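Local coordinates for purine-binding protein BAB2_0673 (Brucella melitensis biovar Abortus, PDB 3S99), which binds adenine and probably other purines such as guanine, and may serve an ABC-type uptake system, at residues Y128-I142 against L248-I260. Sequence-based numbering, arbitrary orientation.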
loop_
_atom_site.group_PDB
_atom_site.type_symbol
_atom_site.label_atom_id
_atom_site.label_comp_id
_atom_site.label_asym_id
_atom_site.label_seq_id
_atom_site.Cartn_x
_atom_site.Cartn_y
_atom_site.Cartn_z
ATOM N N TYR A 128 9.434 6.178 5.799
ATOM C CA TYR A 128 9.614 5.060 4.930
ATOM C C TYR A 128 8.370 4.823 4.105
ATOM O O TYR A 128 7.291 4.520 4.627
ATOM C CB TYR A 128 10.107 3.847 5.728
ATOM C CG TYR A 128 9.118 3.244 6.750
ATOM C CD1 TYR A 128 8.968 3.790 8.014
ATOM C CD2 TYR A 128 8.352 2.125 6.429
ATOM C CE1 TYR A 128 8.082 3.236 8.934
ATOM C CE2 TYR A 128 7.469 1.579 7.326
ATOM C CZ TYR A 128 7.349 2.128 8.594
ATOM O OH TYR A 128 6.484 1.574 9.509
ATOM N N ASN A 129 8.536 4.994 2.792
ATOM C CA ASN A 129 7.455 4.889 1.828
ATOM C C ASN A 129 7.739 3.782 0.798
ATOM O O ASN A 129 8.896 3.487 0.509
ATOM C CB ASN A 129 7.270 6.276 1.157
ATOM C CG ASN A 129 5.928 6.415 0.457
ATOM O OD1 ASN A 129 5.081 5.540 0.594
ATOM N ND2 ASN A 129 5.721 7.536 -0.278
ATOM N N ALA A 130 6.685 3.141 0.286
ATOM C CA ALA A 130 6.809 2.074 -0.707
ATOM C C ALA A 130 6.113 2.504 -1.968
ATOM O O ALA A 130 5.034 3.087 -1.898
ATOM C CB ALA A 130 6.185 0.765 -0.212
ATOM N N ARG A 131 6.705 2.191 -3.121
ATOM C CA ARG A 131 6.061 2.467 -4.400
ATOM C C ARG A 131 4.985 1.411 -4.704
ATOM O O ARG A 131 5.135 0.620 -5.654
ATOM C CB ARG A 131 7.091 2.468 -5.527
ATOM C CG ARG A 131 8.179 3.505 -5.363
ATOM C CD ARG A 131 9.057 3.619 -6.611
ATOM N NE ARG A 131 10.156 4.545 -6.371
ATOM C CZ ARG A 131 10.122 5.862 -6.558
ATOM N NH1 ARG A 131 9.052 6.456 -7.051
ATOM N NH2 ARG A 131 11.188 6.609 -6.250
ATOM N N PHE A 132 3.911 1.400 -3.905
ATOM C CA PHE A 132 2.852 0.427 -4.108
ATOM C C PHE A 132 2.287 0.438 -5.541
ATOM O O PHE A 132 1.850 -0.574 -6.055
ATOM C CB PHE A 132 1.680 0.677 -3.167
ATOM C CG PHE A 132 2.063 0.897 -1.723
ATOM C CD1 PHE A 132 2.468 -0.155 -0.929
ATOM C CD2 PHE A 132 1.991 2.156 -1.161
ATOM C CE1 PHE A 132 2.790 0.051 0.386
ATOM C CE2 PHE A 132 2.302 2.359 0.182
ATOM C CZ PHE A 132 2.711 1.292 0.944
ATOM N N TYR A 133 2.278 1.599 -6.163
ATOM C CA TYR A 133 1.737 1.781 -7.516
ATOM C C TYR A 133 2.479 0.930 -8.563
ATOM O O TYR A 133 1.958 0.715 -9.666
ATOM C CB TYR A 133 1.751 3.273 -7.901
ATOM C CG TYR A 133 3.150 3.813 -8.146
ATOM C CD1 TYR A 133 3.813 4.554 -7.190
ATOM C CD2 TYR A 133 3.820 3.538 -9.336
ATOM C CE1 TYR A 133 5.116 5.025 -7.420
ATOM C CE2 TYR A 133 5.112 3.993 -9.561
ATOM C CZ TYR A 133 5.739 4.744 -8.598
ATOM O OH TYR A 133 7.015 5.155 -8.848
ATOM N N GLU A 134 3.663 0.424 -8.234
ATOM C CA GLU A 134 4.358 -0.475 -9.131
ATOM C C GLU A 134 3.604 -1.794 -9.239
ATOM O O GLU A 134 3.397 -2.290 -10.336
ATOM C CB GLU A 134 5.806 -0.694 -8.700
ATOM C CG GLU A 134 6.697 0.525 -8.907
ATOM C CD GLU A 134 8.168 0.293 -8.506
ATOM O OE1 GLU A 134 8.428 -0.638 -7.744
ATOM O OE2 GLU A 134 9.063 1.054 -8.952
ATOM N N GLY A 135 3.114 -2.305 -8.100
ATOM C CA GLY A 135 2.266 -3.490 -8.064
ATOM C C GLY A 135 0.935 -3.248 -8.728
ATOM O O GLY A 135 0.388 -4.134 -9.364
ATOM N N ARG A 136 0.396 -2.048 -8.586
ATOM C CA ARG A 136 -0.872 -1.733 -9.209
ATOM C C ARG A 136 -0.790 -1.873 -10.733
ATOM O O ARG A 136 -1.767 -2.256 -11.381
ATOM C CB ARG A 136 -1.272 -0.307 -8.881
ATOM C CG ARG A 136 -1.578 -0.075 -7.409
ATOM C CD ARG A 136 -2.913 -0.640 -7.048
ATOM N NE ARG A 136 -3.212 -0.365 -5.641
ATOM C CZ ARG A 136 -4.228 -0.866 -4.965
ATOM N NH1 ARG A 136 -5.072 -1.714 -5.517
ATOM N NH2 ARG A 136 -4.385 -0.509 -3.697
ATOM N N TYR A 137 0.358 -1.535 -11.308
ATOM C CA TYR A 137 0.501 -1.569 -12.749
ATOM C C TYR A 137 0.376 -2.987 -13.246
ATOM O O TYR A 137 -0.394 -3.256 -14.164
ATOM C CB TYR A 137 1.818 -0.941 -13.183
ATOM C CG TYR A 137 1.946 -0.776 -14.666
ATOM C CD1 TYR A 137 2.550 -1.767 -15.435
ATOM C CD2 TYR A 137 1.483 0.377 -15.309
ATOM C CE1 TYR A 137 2.693 -1.623 -16.779
ATOM C CE2 TYR A 137 1.646 0.541 -16.653
ATOM C CZ TYR A 137 2.234 -0.460 -17.381
ATOM O OH TYR A 137 2.372 -0.325 -18.719
ATOM N N VAL A 138 1.099 -3.902 -12.607
ATOM C CA VAL A 138 0.992 -5.300 -12.882
ATOM C C VAL A 138 -0.440 -5.814 -12.748
ATOM O O VAL A 138 -0.926 -6.541 -13.600
ATOM C CB VAL A 138 1.880 -6.140 -11.932
ATOM C CG1 VAL A 138 1.866 -7.564 -12.380
ATOM C CG2 VAL A 138 3.302 -5.595 -11.875
ATOM N N GLN A 139 -1.141 -5.412 -11.672
ATOM C CA GLN A 139 -2.518 -5.844 -11.519
ATOM C C GLN A 139 -3.402 -5.317 -12.642
ATOM O O GLN A 139 -4.369 -5.969 -13.029
ATOM C CB GLN A 139 -3.063 -5.449 -10.109
ATOM C CG GLN A 139 -2.269 -6.136 -9.013
ATOM C CD GLN A 139 -2.757 -5.974 -7.582
ATOM O OE1 GLN A 139 -2.436 -6.821 -6.754
ATOM N NE2 GLN A 139 -3.480 -4.886 -7.269
ATOM N N GLY A 140 -3.120 -4.119 -13.136
ATOM C CA GLY A 140 -3.921 -3.536 -14.195
ATOM C C GLY A 140 -3.748 -4.337 -15.473
ATOM O O GLY A 140 -4.721 -4.632 -16.180
ATOM N N VAL A 141 -2.502 -4.714 -15.757
ATOM C CA VAL A 141 -2.210 -5.566 -16.912
ATOM C C VAL A 141 -3.034 -6.854 -16.804
ATOM O O VAL A 141 -3.693 -7.268 -17.759
ATOM C CB VAL A 141 -0.714 -5.880 -17.013
ATOM C CG1 VAL A 141 -0.463 -6.943 -18.088
ATOM C CG2 VAL A 141 0.080 -4.586 -17.312
ATOM N N ILE A 142 -2.996 -7.483 -15.636
ATOM C CA ILE A 142 -3.705 -8.747 -15.420
ATOM C C ILE A 142 -5.199 -8.525 -15.577
ATOM O O ILE A 142 -5.873 -9.308 -16.240
ATOM C CB ILE A 142 -3.418 -9.357 -14.014
ATOM C CG1 ILE A 142 -1.926 -9.773 -13.885
ATOM C CG2 ILE A 142 -4.304 -10.548 -13.773
ATOM C CD1 ILE A 142 -1.407 -9.860 -12.419
ATOM N N LEU A 248 -6.114 -13.374 -7.909
ATOM C CA LEU A 248 -5.208 -13.424 -9.072
ATOM C C LEU A 248 -3.761 -13.212 -8.637
ATOM O O LEU A 248 -2.853 -13.876 -9.106
ATOM C CB LEU A 248 -5.620 -12.361 -10.070
ATOM C CG LEU A 248 -7.015 -12.556 -10.686
ATOM C CD1 LEU A 248 -7.564 -11.266 -11.270
ATOM C CD2 LEU A 248 -6.981 -13.657 -11.756
ATOM N N THR A 249 -3.563 -12.261 -7.738
ATOM C CA THR A 249 -2.286 -11.989 -7.101
ATOM C C THR A 249 -2.559 -10.900 -6.071
ATOM O O THR A 249 -3.715 -10.581 -5.784
ATOM C CB THR A 249 -1.169 -11.532 -8.116
ATOM O OG1 THR A 249 0.073 -11.356 -7.429
ATOM C CG2 THR A 249 -1.549 -10.238 -8.841
ATOM N N ALA A 250 -1.498 -10.326 -5.528
ATOM C CA ALA A 250 -1.610 -9.266 -4.542
ATOM C C ALA A 250 -0.321 -8.458 -4.534
ATOM O O ALA A 250 0.722 -8.999 -4.775
ATOM C CB ALA A 250 -1.873 -9.838 -3.156
ATOM N N VAL A 251 -0.422 -7.164 -4.237
ATOM C CA VAL A 251 0.731 -6.313 -3.995
ATOM C C VAL A 251 1.150 -6.451 -2.523
ATOM O O VAL A 251 0.468 -5.950 -1.647
ATOM C CB VAL A 251 0.379 -4.861 -4.310
ATOM C CG1 VAL A 251 1.629 -3.934 -4.182
ATOM C CG2 VAL A 251 -0.204 -4.757 -5.730
ATOM N N VAL A 252 2.282 -7.124 -2.269
ATOM C CA VAL A 252 2.666 -7.532 -0.940
ATOM C C VAL A 252 3.720 -6.561 -0.438
ATOM O O VAL A 252 4.650 -6.218 -1.151
ATOM C CB VAL A 252 3.208 -8.976 -0.892
ATOM C CG1 VAL A 252 3.743 -9.343 0.536
ATOM C CG2 VAL A 252 2.122 -9.986 -1.332
ATOM N N ASP A 253 3.546 -6.117 0.798
ATOM C CA ASP A 253 4.414 -5.113 1.411
ATOM C C ASP A 253 5.429 -5.872 2.243
ATOM O O ASP A 253 5.026 -6.558 3.189
ATOM C CB ASP A 253 3.597 -4.220 2.333
ATOM C CG ASP A 253 2.528 -3.447 1.598
ATOM O OD1 ASP A 253 2.662 -3.263 0.376
ATOM O OD2 ASP A 253 1.579 -2.985 2.250
ATOM N N GLU A 254 6.720 -5.745 1.932
ATOM C CA GLU A 254 7.728 -6.505 2.698
ATOM C C GLU A 254 8.478 -5.610 3.714
ATOM O O GLU A 254 9.568 -5.134 3.465
ATOM C CB GLU A 254 8.693 -7.228 1.762
ATOM C CG GLU A 254 8.055 -8.377 0.956
ATOM C CD GLU A 254 7.656 -9.591 1.820
ATOM O OE1 GLU A 254 8.247 -9.856 2.898
ATOM O OE2 GLU A 254 6.705 -10.280 1.407
ATOM N N TRP A 255 7.892 -5.418 4.882
ATOM C CA TRP A 255 8.480 -4.489 5.835
ATOM C C TRP A 255 9.590 -5.108 6.673
ATOM O O TRP A 255 10.396 -4.401 7.262
ATOM C CB TRP A 255 7.415 -3.928 6.752
ATOM C CG TRP A 255 6.170 -3.373 6.094
ATOM C CD1 TRP A 255 4.913 -3.890 6.182
ATOM C CD2 TRP A 255 6.056 -2.187 5.288
ATOM N NE1 TRP A 255 4.022 -3.086 5.513
ATOM C CE2 TRP A 255 4.710 -2.053 4.933
ATOM C CE3 TRP A 255 6.979 -1.248 4.792
ATOM C CZ2 TRP A 255 4.252 -0.997 4.157
ATOM C CZ3 TRP A 255 6.526 -0.224 4.032
ATOM C CH2 TRP A 255 5.183 -0.098 3.705
ATOM N N GLY A 256 9.633 -6.430 6.750
ATOM C CA GLY A 256 10.487 -7.111 7.738
ATOM C C GLY A 256 11.969 -6.797 7.659
ATOM O O GLY A 256 12.574 -6.451 8.664
ATOM N N PRO A 257 12.562 -6.927 6.467
ATOM C CA PRO A 257 13.982 -6.594 6.354
ATOM C C PRO A 257 14.285 -5.156 6.740
ATOM O O PRO A 257 15.293 -4.896 7.380
ATOM C CB PRO A 257 14.289 -6.877 4.873
ATOM C CG PRO A 257 13.282 -8.037 4.517
ATOM C CD PRO A 257 12.031 -7.603 5.259
ATOM N N TYR A 258 13.389 -4.232 6.410
ATOM C CA TYR A 258 13.566 -2.830 6.764
ATOM C C TYR A 258 13.516 -2.651 8.284
ATOM O O TYR A 258 14.386 -2.000 8.887
ATOM C CB TYR A 258 12.492 -1.954 6.069
ATOM C CG TYR A 258 12.664 -0.481 6.404
ATOM C CD1 TYR A 258 13.708 0.249 5.842
ATOM C CD2 TYR A 258 11.833 0.160 7.302
ATOM C CE1 TYR A 258 13.927 1.574 6.159
ATOM C CE2 TYR A 258 12.039 1.522 7.631
ATOM C CZ TYR A 258 13.100 2.210 7.062
ATOM O OH TYR A 258 13.346 3.530 7.328
ATOM N N TYR A 259 12.534 -3.270 8.923
ATOM C CA TYR A 259 12.401 -3.165 10.382
ATOM C C TYR A 259 13.625 -3.749 11.090
ATOM O O TYR A 259 14.117 -3.203 12.057
ATOM C CB TYR A 259 11.121 -3.867 10.851
ATOM C CG TYR A 259 9.829 -3.149 10.449
ATOM C CD1 TYR A 259 9.855 -1.888 9.836
ATOM C CD2 TYR A 259 8.590 -3.714 10.714
ATOM C CE1 TYR A 259 8.696 -1.233 9.488
ATOM C CE2 TYR A 259 7.398 -3.041 10.370
ATOM C CZ TYR A 259 7.468 -1.812 9.769
ATOM O OH TYR A 259 6.331 -1.146 9.436
ATOM N N ILE A 260 14.117 -4.872 10.601
ATOM C CA ILE A 260 15.308 -5.476 11.186
ATOM C C ILE A 260 16.507 -4.525 11.014
ATOM O O ILE A 260 17.224 -4.273 11.972
ATOM C CB ILE A 260 15.562 -6.863 10.572
ATOM C CG1 ILE A 260 14.486 -7.851 11.060
ATOM C CG2 ILE A 260 16.997 -7.379 10.930
ATOM C CD1 ILE A 260 14.281 -9.066 10.186
#
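Tyr128 reaches from its strand into three aromatic residues of 248-260. Its CB lies 3.6 Å from Tyr258 CE2, and CG is closer still to that atom, which sits over one face of the Tyr128 ring; Tyr258 OH is hydrogen-bonded to Glu114. Farther out, the edge of Tyr128 turns to the face of Trp255 in an offset edge-to-face pair, planes at 81°, with CD2 3.8 Å from Trp255 CZ3. CZ then meets Tyr259 CE1, and at the tip Tyr128 OH shares a 2.7 Å hydrogen bond with Tyr259 OH, which His46 also holds. With chi1 at 67°, CG stands between the backbone N and carbonyl carbon, a placement that carries the ring into this cluster. Next along, Phe132 presents its edge to Asp253, CE1 lying 3.3 Å from OD1. Gly135 has no side chain, and Val251 CG1 lies 4.0 Å from its CA, while CG2 packs on the Gln139 amide; here 132-142 and 248-253 run antiparallel. Each segment crosses between lobes, aromatic cluster in one, helix-strand packing in the other: paired hinge crossovers of a type I periplasmic-binding-protein fold, where the Phe132 side chain comes within about 5 Å of bound adenine, nearest atoms.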